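Local coordinates for peptide ABC transporter, peptide-binding protein (Thermus thermophilus, PDB 2D5W) that binds oligopeptides, here captured with a pentapeptide, and probably serves as the solute-binding component of a peptide ABC transporter, at residues A[37-42]-A[211-216]; A[90-95]-A[229-234]; A[317-322]-A[401-406]; A[391-396]-A[433-438]. All coordinates share one frame; numbering follows the deposited sequence.

Interaction 1. Residues A[37-42]-A[211-216]; sequences EQYLFA and GPFKLK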
# COMPACT_ATOMS: atom_id res chain seq x y z
N GLU A 37 -8.47 -8.85 1.16
CA GLU A 37 -7.96 -10.12 0.69
C GLU A 37 -7.36 -11.02 1.76
O GLU A 37 -7.18 -12.21 1.53
CB GLU A 37 -6.99 -9.90 -0.47
CG GLU A 37 -7.75 -9.49 -1.73
CD GLU A 37 -6.88 -9.33 -2.94
OE1 GLU A 37 -7.43 -9.08 -4.03
OE2 GLU A 37 -5.64 -9.45 -2.82
N GLN A 38 -7.04 -10.47 2.93
CA GLN A 38 -6.52 -11.31 4.00
C GLN A 38 -7.61 -12.31 4.39
O GLN A 38 -7.32 -13.45 4.76
CB GLN A 38 -6.17 -10.50 5.24
CG GLN A 38 -5.04 -9.53 5.09
CD GLN A 38 -4.86 -8.75 6.36
OE1 GLN A 38 -3.90 -8.94 7.10
NE2 GLN A 38 -5.83 -7.89 6.65
N TYR A 39 -8.86 -11.87 4.33
CA TYR A 39 -9.98 -12.73 4.68
C TYR A 39 -10.18 -13.84 3.65
O TYR A 39 -10.62 -14.95 3.98
CB TYR A 39 -11.28 -11.92 4.78
CG TYR A 39 -11.32 -10.97 5.95
CD1 TYR A 39 -10.66 -9.74 5.91
CD2 TYR A 39 -11.99 -11.31 7.12
CE1 TYR A 39 -10.65 -8.89 7.02
CE2 TYR A 39 -11.99 -10.47 8.23
CZ TYR A 39 -11.32 -9.26 8.18
OH TYR A 39 -11.31 -8.45 9.29
N LEU A 40 -9.84 -13.53 2.40
CA LEU A 40 -10.03 -14.44 1.27
C LEU A 40 -8.85 -15.31 0.86
O LEU A 40 -9.03 -16.36 0.25
CB LEU A 40 -10.47 -13.62 0.05
CG LEU A 40 -11.76 -12.82 0.18
CD1 LEU A 40 -11.89 -11.87 -1.00
CD2 LEU A 40 -12.95 -13.77 0.25
N PHE A 41 -7.64 -14.86 1.18
CA PHE A 41 -6.42 -15.57 0.81
C PHE A 41 -5.45 -15.57 1.98
O PHE A 41 -5.09 -14.52 2.50
CB PHE A 41 -5.78 -14.90 -0.40
CG PHE A 41 -6.63 -14.98 -1.64
CD1 PHE A 41 -6.63 -16.12 -2.43
CD2 PHE A 41 -7.47 -13.93 -1.99
CE1 PHE A 41 -7.46 -16.23 -3.55
CE2 PHE A 41 -8.31 -14.03 -3.11
CZ PHE A 41 -8.30 -15.18 -3.89
N ALA A 42 -5.02 -16.76 2.39
CA ALA A 42 -4.11 -16.88 3.51
C ALA A 42 -2.67 -17.10 3.06
O ALA A 42 -2.41 -17.77 2.06
CB ALA A 42 -4.55 -18.02 4.42
N GLY A 211 -8.33 -18.43 2.01
CA GLY A 211 -8.41 -17.90 3.36
C GLY A 211 -9.55 -18.44 4.19
O GLY A 211 -10.27 -19.34 3.76
N PRO A 212 -9.73 -17.92 5.41
CA PRO A 212 -10.81 -18.38 6.29
C PRO A 212 -12.21 -18.08 5.76
O PRO A 212 -13.19 -18.65 6.24
CB PRO A 212 -10.50 -17.68 7.62
CG PRO A 212 -9.77 -16.45 7.20
CD PRO A 212 -8.87 -16.94 6.10
N PHE A 213 -12.29 -17.21 4.76
CA PHE A 213 -13.57 -16.85 4.14
C PHE A 213 -13.46 -16.93 2.62
O PHE A 213 -12.36 -16.90 2.06
CB PHE A 213 -13.99 -15.43 4.56
CG PHE A 213 -14.24 -15.30 6.03
CD1 PHE A 213 -15.50 -15.58 6.57
CD2 PHE A 213 -13.21 -14.97 6.90
CE1 PHE A 213 -15.71 -15.56 7.96
CE2 PHE A 213 -13.41 -14.95 8.28
CZ PHE A 213 -14.66 -15.25 8.81
N LYS A 214 -14.61 -17.07 1.97
CA LYS A 214 -14.68 -17.13 0.52
C LYS A 214 -15.72 -16.10 0.09
O LYS A 214 -16.58 -15.71 0.88
CB LYS A 214 -15.07 -18.53 0.05
CG LYS A 214 -16.38 -19.06 0.61
CD LYS A 214 -16.66 -20.47 0.10
CE LYS A 214 -17.94 -21.05 0.68
NZ LYS A 214 -18.24 -22.37 0.07
N LEU A 215 -15.63 -15.65 -1.15
CA LEU A 215 -16.58 -14.65 -1.62
C LEU A 215 -17.99 -15.19 -1.78
O LEU A 215 -18.18 -16.32 -2.23
CB LEU A 215 -16.11 -14.07 -2.96
CG LEU A 215 -16.99 -12.96 -3.54
CD1 LEU A 215 -16.79 -11.69 -2.72
CD2 LEU A 215 -16.62 -12.71 -5.00
N LYS A 216 -18.97 -14.39 -1.38
CA LYS A 216 -20.37 -14.73 -1.56
C LYS A 216 -20.81 -13.85 -2.74
O LYS A 216 -21.23 -14.36 -3.78
CB LYS A 216 -21.19 -14.41 -0.31
CG LYS A 216 -22.69 -14.65 -0.48
CD LYS A 216 -22.99 -16.10 -0.80
CE LYS A 216 -24.49 -16.33 -0.93
NZ LYS A 216 -25.21 -15.95 0.31

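Interaction 2. Residues A[90-95]-A[229-234]; sequences DAKWSD and NPNFPI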
# COMPACT_ATOMS: atom_id res chain seq x y z
N ASP A 90 -3.34 -30.16 4.82
CA ASP A 90 -4.75 -29.78 4.77
C ASP A 90 -5.02 -28.39 4.19
O ASP A 90 -6.13 -27.87 4.31
CB ASP A 90 -5.38 -29.90 6.16
CG ASP A 90 -4.55 -29.23 7.24
OD1 ASP A 90 -3.64 -28.45 6.91
OD2 ASP A 90 -4.82 -29.49 8.43
N ALA A 91 -4.03 -27.78 3.55
CA ALA A 91 -4.22 -26.47 2.94
C ALA A 91 -5.06 -26.72 1.69
O ALA A 91 -4.65 -27.46 0.80
CB ALA A 91 -2.89 -25.85 2.56
N LYS A 92 -6.24 -26.10 1.62
CA LYS A 92 -7.13 -26.30 0.48
C LYS A 92 -7.85 -25.07 -0.02
O LYS A 92 -8.16 -24.15 0.74
CB LYS A 92 -8.19 -27.35 0.84
CG LYS A 92 -7.65 -28.73 1.18
CD LYS A 92 -8.78 -29.73 1.40
CE LYS A 92 -8.24 -31.06 1.89
NZ LYS A 92 -7.16 -31.58 1.00
N TRP A 93 -8.13 -25.06 -1.32
CA TRP A 93 -8.88 -23.98 -1.94
C TRP A 93 -10.34 -24.18 -1.54
O TRP A 93 -10.75 -25.28 -1.14
CB TRP A 93 -8.73 -24.03 -3.46
CG TRP A 93 -7.34 -23.77 -3.95
CD1 TRP A 93 -6.45 -24.69 -4.44
CD2 TRP A 93 -6.67 -22.50 -4.01
NE1 TRP A 93 -5.27 -24.08 -4.80
CE2 TRP A 93 -5.38 -22.73 -4.54
CE3 TRP A 93 -7.03 -21.19 -3.66
CZ2 TRP A 93 -4.45 -21.70 -4.73
CZ3 TRP A 93 -6.11 -20.17 -3.85
CH2 TRP A 93 -4.83 -20.43 -4.39
N SER A 94 -11.14 -23.12 -1.67
CA SER A 94 -12.55 -23.17 -1.30
C SER A 94 -13.39 -24.14 -2.13
O SER A 94 -14.51 -24.47 -1.73
CB SER A 94 -13.16 -21.77 -1.36
OG SER A 94 -13.00 -21.20 -2.64
N ASP A 95 -12.86 -24.60 -3.26
CA ASP A 95 -13.60 -25.56 -4.08
C ASP A 95 -13.21 -27.00 -3.72
O ASP A 95 -13.66 -27.95 -4.36
CB ASP A 95 -13.36 -25.31 -5.58
CG ASP A 95 -11.90 -25.45 -5.98
OD1 ASP A 95 -11.05 -25.72 -5.11
OD2 ASP A 95 -11.61 -25.28 -7.19
N ASN A 229 -15.10 -20.21 4.91
CA ASN A 229 -14.54 -21.19 3.98
C ASN A 229 -14.20 -22.41 4.84
O ASN A 229 -13.20 -22.42 5.55
CB ASN A 229 -13.28 -20.64 3.32
CG ASN A 229 -12.56 -21.67 2.47
OD1 ASN A 229 -13.10 -22.74 2.18
ND2 ASN A 229 -11.34 -21.35 2.06
N PRO A 230 -15.05 -23.46 4.80
CA PRO A 230 -14.81 -24.66 5.60
C PRO A 230 -13.53 -25.42 5.27
O PRO A 230 -13.07 -26.25 6.06
CB PRO A 230 -16.06 -25.50 5.34
CG PRO A 230 -16.40 -25.14 3.93
CD PRO A 230 -16.22 -23.64 3.92
N ASN A 231 -12.95 -25.13 4.12
CA ASN A 231 -11.72 -25.80 3.70
C ASN A 231 -10.45 -25.21 4.31
O ASN A 231 -9.38 -25.81 4.21
CB ASN A 231 -11.63 -25.80 2.17
CG ASN A 231 -12.68 -26.69 1.53
OD1 ASN A 231 -12.75 -27.89 1.81
ND2 ASN A 231 -13.50 -26.11 0.66
N PHE A 232 -10.57 -24.05 4.95
CA PHE A 232 -9.42 -23.41 5.60
C PHE A 232 -9.08 -24.31 6.79
O PHE A 232 -9.93 -24.56 7.64
CB PHE A 232 -9.79 -22.00 6.06
CG PHE A 232 -8.65 -21.24 6.67
CD1 PHE A 232 -7.57 -20.83 5.90
CD2 PHE A 232 -8.65 -20.96 8.03
CE1 PHE A 232 -6.51 -20.15 6.48
CE2 PHE A 232 -7.59 -20.28 8.61
CZ PHE A 232 -6.52 -19.87 7.84
N PRO A 233 -7.83 -24.79 6.89
CA PRO A 233 -7.38 -25.68 7.97
C PRO A 233 -7.12 -25.18 9.39
O PRO A 233 -7.13 -25.98 10.32
CB PRO A 233 -6.14 -26.31 7.37
CG PRO A 233 -5.53 -25.16 6.66
CD PRO A 233 -6.73 -24.53 5.95
N ILE A 234 -6.87 -23.89 9.56
CA ILE A 234 -6.60 -23.38 10.90
C ILE A 234 -7.91 -23.14 11.64
O ILE A 234 -8.69 -22.25 11.29
CB ILE A 234 -5.79 -22.08 10.87
CG1 ILE A 234 -4.58 -22.24 9.94
CG2 ILE A 234 -5.33 -21.72 12.28
CD1 ILE A 234 -3.67 -23.40 10.28
O HOH W 1 -8.76 -28.37 4.93
O HOH W 2 -7.55 -28.65 9.89

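Interaction 3. Residues A[317-322]-A[401-406]; sequences VKDLGL and RTVRFE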
# COMPACT_ATOMS: atom_id res chain seq x y z
N VAL A 317 4.79 19.92 -16.98
CA VAL A 317 5.77 19.75 -15.92
C VAL A 317 6.91 20.75 -16.10
O VAL A 317 7.34 21.40 -15.15
CB VAL A 317 6.32 18.31 -15.91
CG1 VAL A 317 7.52 18.20 -14.99
CG2 VAL A 317 5.23 17.35 -15.47
N LYS A 318 7.41 20.86 -17.33
CA LYS A 318 8.50 21.79 -17.61
C LYS A 318 8.03 23.23 -17.49
O LYS A 318 8.77 24.09 -17.00
CB LYS A 318 9.07 21.53 -19.01
CG LYS A 318 9.76 20.18 -19.15
CD LYS A 318 10.52 20.05 -20.46
CE LYS A 318 11.72 21.00 -20.52
NZ LYS A 318 12.49 20.86 -21.79
N ASP A 319 6.81 23.50 -17.94
CA ASP A 319 6.24 24.84 -17.86
C ASP A 319 6.21 25.33 -16.42
O ASP A 319 6.62 26.45 -16.11
CB ASP A 319 4.82 24.85 -18.43
CG ASP A 319 4.79 24.74 -19.94
OD1 ASP A 319 3.68 24.57 -20.50
OD2 ASP A 319 5.86 24.84 -20.58
N LEU A 320 5.73 24.47 -15.53
CA LEU A 320 5.64 24.79 -14.11
C LEU A 320 6.97 24.65 -13.39
O LEU A 320 7.12 25.11 -12.25
CB LEU A 320 4.60 23.89 -13.43
CG LEU A 320 3.15 24.05 -13.89
CD1 LEU A 320 2.29 23.00 -13.19
CD2 LEU A 320 2.67 25.45 -13.57
N GLY A 321 7.93 24.01 -14.04
CA GLY A 321 9.24 23.81 -13.45
C GLY A 321 9.24 22.82 -12.30
O GLY A 321 10.08 22.90 -11.40
N LEU A 322 8.33 21.86 -12.34
CA LEU A 322 8.24 20.87 -11.27
C LEU A 322 9.46 19.97 -11.19
O LEU A 322 9.70 19.33 -10.16
CB LEU A 322 6.98 20.01 -11.45
CG LEU A 322 5.67 20.81 -11.43
CD1 LEU A 322 4.49 19.86 -11.52
CD2 LEU A 322 5.58 21.63 -10.16
N ARG A 401 6.15 30.38 -24.98
CA ARG A 401 4.75 30.33 -24.59
C ARG A 401 4.53 30.91 -23.20
O ARG A 401 5.34 30.71 -22.30
CB ARG A 401 4.27 28.88 -24.62
CG ARG A 401 4.32 28.24 -26.00
CD ARG A 401 4.41 26.72 -25.93
NE ARG A 401 3.47 26.13 -24.99
CZ ARG A 401 3.72 25.94 -23.70
NH1 ARG A 401 4.89 26.28 -23.18
NH2 ARG A 401 2.79 25.40 -22.92
N THR A 402 3.44 31.65 -23.03
CA THR A 402 3.13 32.23 -21.74
C THR A 402 2.45 31.18 -20.88
O THR A 402 1.39 30.67 -21.22
CB THR A 402 2.20 33.45 -21.88
OG1 THR A 402 2.88 34.48 -22.61
CG2 THR A 402 1.81 33.99 -20.51
N VAL A 403 3.07 30.86 -19.75
CA VAL A 403 2.53 29.86 -18.84
C VAL A 403 2.14 30.47 -17.51
O VAL A 403 2.78 31.40 -17.01
CB VAL A 403 3.55 28.72 -18.60
CG1 VAL A 403 3.93 28.08 -19.93
CG2 VAL A 403 4.78 29.26 -17.90
N ARG A 404 1.06 29.95 -16.94
CA ARG A 404 0.55 30.41 -15.65
C ARG A 404 0.74 29.32 -14.61
O ARG A 404 0.62 28.13 -14.92
CB ARG A 404 -0.94 30.73 -15.76
CG ARG A 404 -1.27 31.88 -16.68
CD ARG A 404 -2.77 32.12 -16.77
NE ARG A 404 -3.38 32.37 -15.47
CZ ARG A 404 -4.00 31.44 -14.74
NH1 ARG A 404 -4.53 31.77 -13.57
NH2 ARG A 404 -4.09 30.19 -15.18
N PHE A 405 1.03 29.71 -13.38
CA PHE A 405 1.24 28.72 -12.33
C PHE A 405 -0.07 28.25 -11.71
O PHE A 405 -0.42 28.63 -10.59
CB PHE A 405 2.19 29.26 -11.26
CG PHE A 405 2.99 28.18 -10.57
CD1 PHE A 405 4.37 28.31 -10.42
CD2 PHE A 405 2.37 27.04 -10.07
CE1 PHE A 405 5.12 27.31 -9.80
CE2 PHE A 405 3.11 26.03 -9.45
CZ PHE A 405 4.49 26.17 -9.32
N GLU A 406 -0.80 27.46 -12.48
CA GLU A 406 -2.03 26.83 -12.03
C GLU A 406 -1.64 25.37 -12.06
O GLU A 406 -1.33 24.82 -13.12
CB GLU A 406 -3.18 27.08 -13.01
CG GLU A 406 -4.47 26.38 -12.61
CD GLU A 406 -5.58 26.56 -13.61
OE1 GLU A 406 -5.98 27.72 -13.86
OE2 GLU A 406 -6.06 25.55 -14.16

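Interaction 4. Residues A[391-396]-A[433-438]; sequences DGILQR and GIAVKI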
# COMPACT_ATOMS: atom_id res chain seq x y z
N ASP A 391 -4.24 38.67 -12.32
CA ASP A 391 -5.22 37.92 -11.53
C ASP A 391 -4.53 37.45 -10.25
O ASP A 391 -5.09 36.67 -9.48
CB ASP A 391 -5.75 36.71 -12.32
CG ASP A 391 -4.64 35.78 -12.79
OD1 ASP A 391 -4.97 34.70 -13.33
OD2 ASP A 391 -3.45 36.11 -12.63
N GLY A 392 -3.30 37.92 -10.05
CA GLY A 392 -2.53 37.56 -8.87
C GLY A 392 -1.80 36.23 -8.97
O GLY A 392 -1.15 35.81 -8.01
N ILE A 393 -1.89 35.58 -10.13
CA ILE A 393 -1.25 34.28 -10.33
C ILE A 393 0.03 34.42 -11.15
O ILE A 393 0.06 35.12 -12.16
CB ILE A 393 -2.23 33.30 -11.02
CG1 ILE A 393 -3.48 33.12 -10.14
CG2 ILE A 393 -1.56 31.96 -11.29
CD1 ILE A 393 -3.19 32.71 -8.70
N LEU A 394 1.08 33.75 -10.70
CA LEU A 394 2.38 33.81 -11.38
C LEU A 394 2.35 33.39 -12.84
O LEU A 394 1.63 32.47 -13.23
CB LEU A 394 3.40 32.96 -10.63
CG LEU A 394 3.70 33.37 -9.18
CD1 LEU A 394 4.52 32.29 -8.51
CD2 LEU A 394 4.42 34.71 -9.16
N GLN A 395 3.17 34.09 -13.64
CA GLN A 395 3.30 33.82 -15.06
C GLN A 395 4.77 33.91 -15.45
O GLN A 395 5.56 34.57 -14.77
CB GLN A 395 2.55 34.87 -15.90
CG GLN A 395 1.06 34.97 -15.67
CD GLN A 395 0.41 36.05 -16.53
OE1 GLN A 395 -0.80 36.22 -16.51
NE2 GLN A 395 1.23 36.78 -17.27
N ARG A 396 5.13 33.24 -16.53
CA ARG A 396 6.48 33.28 -17.07
C ARG A 396 6.44 32.71 -18.48
O ARG A 396 5.44 32.12 -18.89
CB ARG A 396 7.47 32.49 -16.20
CG ARG A 396 7.39 30.98 -16.30
CD ARG A 396 8.54 30.35 -15.52
NE ARG A 396 8.53 28.89 -15.62
CZ ARG A 396 9.52 28.11 -15.20
NH1 ARG A 396 9.42 26.79 -15.33
NH2 ARG A 396 10.61 28.64 -14.67
N GLY A 433 0.80 33.54 -5.46
CA GLY A 433 0.58 33.40 -6.89
C GLY A 433 0.46 32.01 -7.48
O GLY A 433 0.58 31.86 -8.69
N ILE A 434 0.24 31.00 -6.65
CA ILE A 434 0.07 29.65 -7.17
C ILE A 434 -1.41 29.30 -7.06
O ILE A 434 -1.98 29.32 -5.97
CB ILE A 434 0.92 28.61 -6.41
CG1 ILE A 434 2.41 28.83 -6.73
CG2 ILE A 434 0.49 27.19 -6.81
CD1 ILE A 434 3.35 27.86 -6.02
N ALA A 435 -2.03 29.02 -8.20
CA ALA A 435 -3.44 28.65 -8.24
C ALA A 435 -3.52 27.14 -8.25
O ALA A 435 -2.66 26.46 -8.83
CB ALA A 435 -4.10 29.22 -9.49
N VAL A 436 -4.54 26.61 -7.59
CA VAL A 436 -4.73 25.17 -7.50
C VAL A 436 -6.00 24.74 -8.23
O VAL A 436 -7.07 25.29 -8.00
CB VAL A 436 -4.83 24.72 -6.03
CG1 VAL A 436 -5.24 23.26 -5.95
CG2 VAL A 436 -3.49 24.93 -5.34
N LYS A 437 -5.86 23.75 -9.11
CA LYS A 437 -7.01 23.23 -9.83
C LYS A 437 -7.31 21.87 -9.22
O LYS A 437 -6.58 20.90 -9.44
CB LYS A 437 -6.72 23.08 -11.32
CG LYS A 437 -7.92 22.57 -12.11
CD LYS A 437 -7.61 22.48 -13.60
CE LYS A 437 -8.83 22.00 -14.38
NZ LYS A 437 -9.28 20.65 -13.94
N ILE A 438 -8.37 21.81 -8.43
CA ILE A 438 -8.77 20.58 -7.77
C ILE A 438 -9.30 19.57 -8.78
O ILE A 438 -10.12 19.90 -9.64
CB ILE A 438 -9.88 20.85 -6.73
CG1 ILE A 438 -9.42 21.93 -5.74
CG2 ILE A 438 -10.25 19.57 -6.00
CD1 ILE A 438 -8.20 21.55 -4.94

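Interaction 1. Residues A[37-42]-A[211-216]
L40 O accepts the shortest polar bond of this contact, 2.8 Å from G211 N, with the donor standing well above the carbonyl plane. The preceding carbonyl is met quite differently: F213 N reaches Y39 O at 2.9 Å, and the C=O...N angle of 166° puts that donor close to the axis of the carbonyl. Two successive oxygens at the tail of helix 31-40, where a helix runs out of amides of its own to offer, are thus answered by the backbone leading into strand 213-219. Apolar atoms close round Y39 O as well, with P212 CD at 3.4 Å. In F213, CG is anti to the carbonyl carbon (chi1 -64°) and beside the N that makes the bond, which sets the ring next to Y39 O, the oxygen lying in the ring plane at its edge. The two aromatic side chains lie side by side and point the same way, F213 CD2 meeting the edge of the Y39 ring 3.9 Å from Y39 CD2. An alanine in place of F213 would keep CB and the amide bond, yet would probably open a gap beside the Y39 ring and strip the aromatic edge from Y39 O. L40 starts off away from the strand, but its CD2 returns to within 3.6 Å of L215 N, while L40 CA points its hydrogen at F213 O. A side chain on G211 would collide with Y39 O. The polar part of this buried join is therefore uncharged backbone chemistry, and the side chains supply an apolar seal around it.

Interaction 2. Residues A[90-95]-A[229-234]
The carboxylate of D90 presents one face to P233, whose CB sits almost directly above D90 CG at 3.3 Å, and S94 CB lies over one face of the N229 amide, 3.9 Å from N229 CG. From the other side of that amide plane N231 N donates to N229 OD1 at 3.1 Å. That bond makes an Asx turn, nested in a type I beta turn from N229 to F232 that follows strand 223-228. The partner, 90-95, is the loop after strand 78-86, so the contact joins two irregular connections of the fold. N229 reaches its position with CG anti to the backbone N (chi1 173°), and its ND2 is bonded away from the loop, to G211 O. The hydroxyl of S94 likewise turns to another partner, Y209 N, and only the carbon side of the serine meets the amide. N231 meets the other loop with two parts of its side chain: its CB lies 4.0 Å from K92 CB, and its ND2 comes within 3.1 Å of S94 O. The lysine chain then leads away from the turn. D90 also forms a salt bridge with R88, which would probably stabilise its negative charge while P233 packs on the carboxylate. Two waters bridge the loops. One water donates to D90 OD2 and P233 O; another donates to D90 O and N231 O, lying 2.7 Å from each of these two oxygens.

Interaction 3. Residues A[317-322]-A[401-406]
D319 and V403 form the dense middle of this contact, with V403 CG1 pressed to 3.4 Å from D319 CG, whereas the charged end of the same aspartate reaches outward to the exposed R401. The guanidinium takes the carboxylate end-on with two nitrogens. R401 NH2 meets D319 OD1 at 2.7 Å, R401 NH1 meets D319 OD2 at 3.1 Å, and both come from the syn side. The side chains cross at about a right angle, and the two planar groups stay 21° apart. D319 OD2 has a further partner in Q315 NE2, so the acid is steadied from its own helix too. At the other end the side chains that meet are apolar. L320 CD2 stands over one face of the F405 ring, offset toward the rim and 4.2 Å from its centroid, in a CH-pi contact. The same methyl lies 3.6 Å from R404 O, filling the angle between ring and backbone at the inverse gamma turn centred on F405. On the looser, more open side, R404 points away from the helix and makes a weak salt bridge with E406, its stronger partner being D391. The helix stops at once beyond this patch: G321, with positive phi, is the C-prime residue, L322 N returns to V317 O, and G321 N bonds weakly to K318 O. A Schellman motif thus ends helix 315-320 where it lies against strand 401-410 of the mixed sheet.

Interaction 4. Residues A[391-396]-A[433-438]
I393 and L394 wrap their side chains round a single carbonyl, that of G433, which also accepts the one hydrogen bond of the contact. L394 N lies 2.8 Å from G433 O, in the carbonyl plane and on a lone pair. In I393 the CG2 methyl is anti to the backbone N, a placement that brings it to 3.4 Å from G433 O; the other branch has CG1 beside the N (chi1 -60°), and a further turn at chi2 (-54°) carries CD1 to 3.7 Å from A435 CB. Both branches are thus in use, CG2 nearest the oxygen and CD1 nearest the methyl. An alanine in place of I393 would probably bare that flank of G433 O and leave A435 CB without its apolar cover. L394 also holds CG beside its N, where it packs 3.5 Å from G433 O, and a side chain on G433 would collide with that same L394 CG. G433 CA approaches G392 O at 3.2 Å in a CA-H...O contact. D391 shapes the approach, its OD2 taking I393 N in an Asx turn. G433 is itself the C-prime residue of a Schellman motif that ends helix 416-431. F405 bonds by its backbone to both L394 and A435, which places strand 401-410 between the two partners; with the helix leading on to the parallel strand 435-438, it makes a beta-alpha-beta crossover.

The four contacts form two pairs on opposite sides of the chain's centre, interactions 1 and 3 lying about 48 Å apart between centres. Interactions 1 and 2 touch through N229, which bonds to both P212 O and G211 O, and through F232, which packs on A42. The first is buried and joined by direct backbone bonds; the second, nearer the surface, relies on packing and bridging waters. Interactions 3 and 4 share one mixed sheet, as L394 O and R396 O receive the amides of F405 and V403. Interaction 4 is the buried, uncharged member of that pair, while interaction 3 runs from apolar packing to a salt bridge with an exposed arginine.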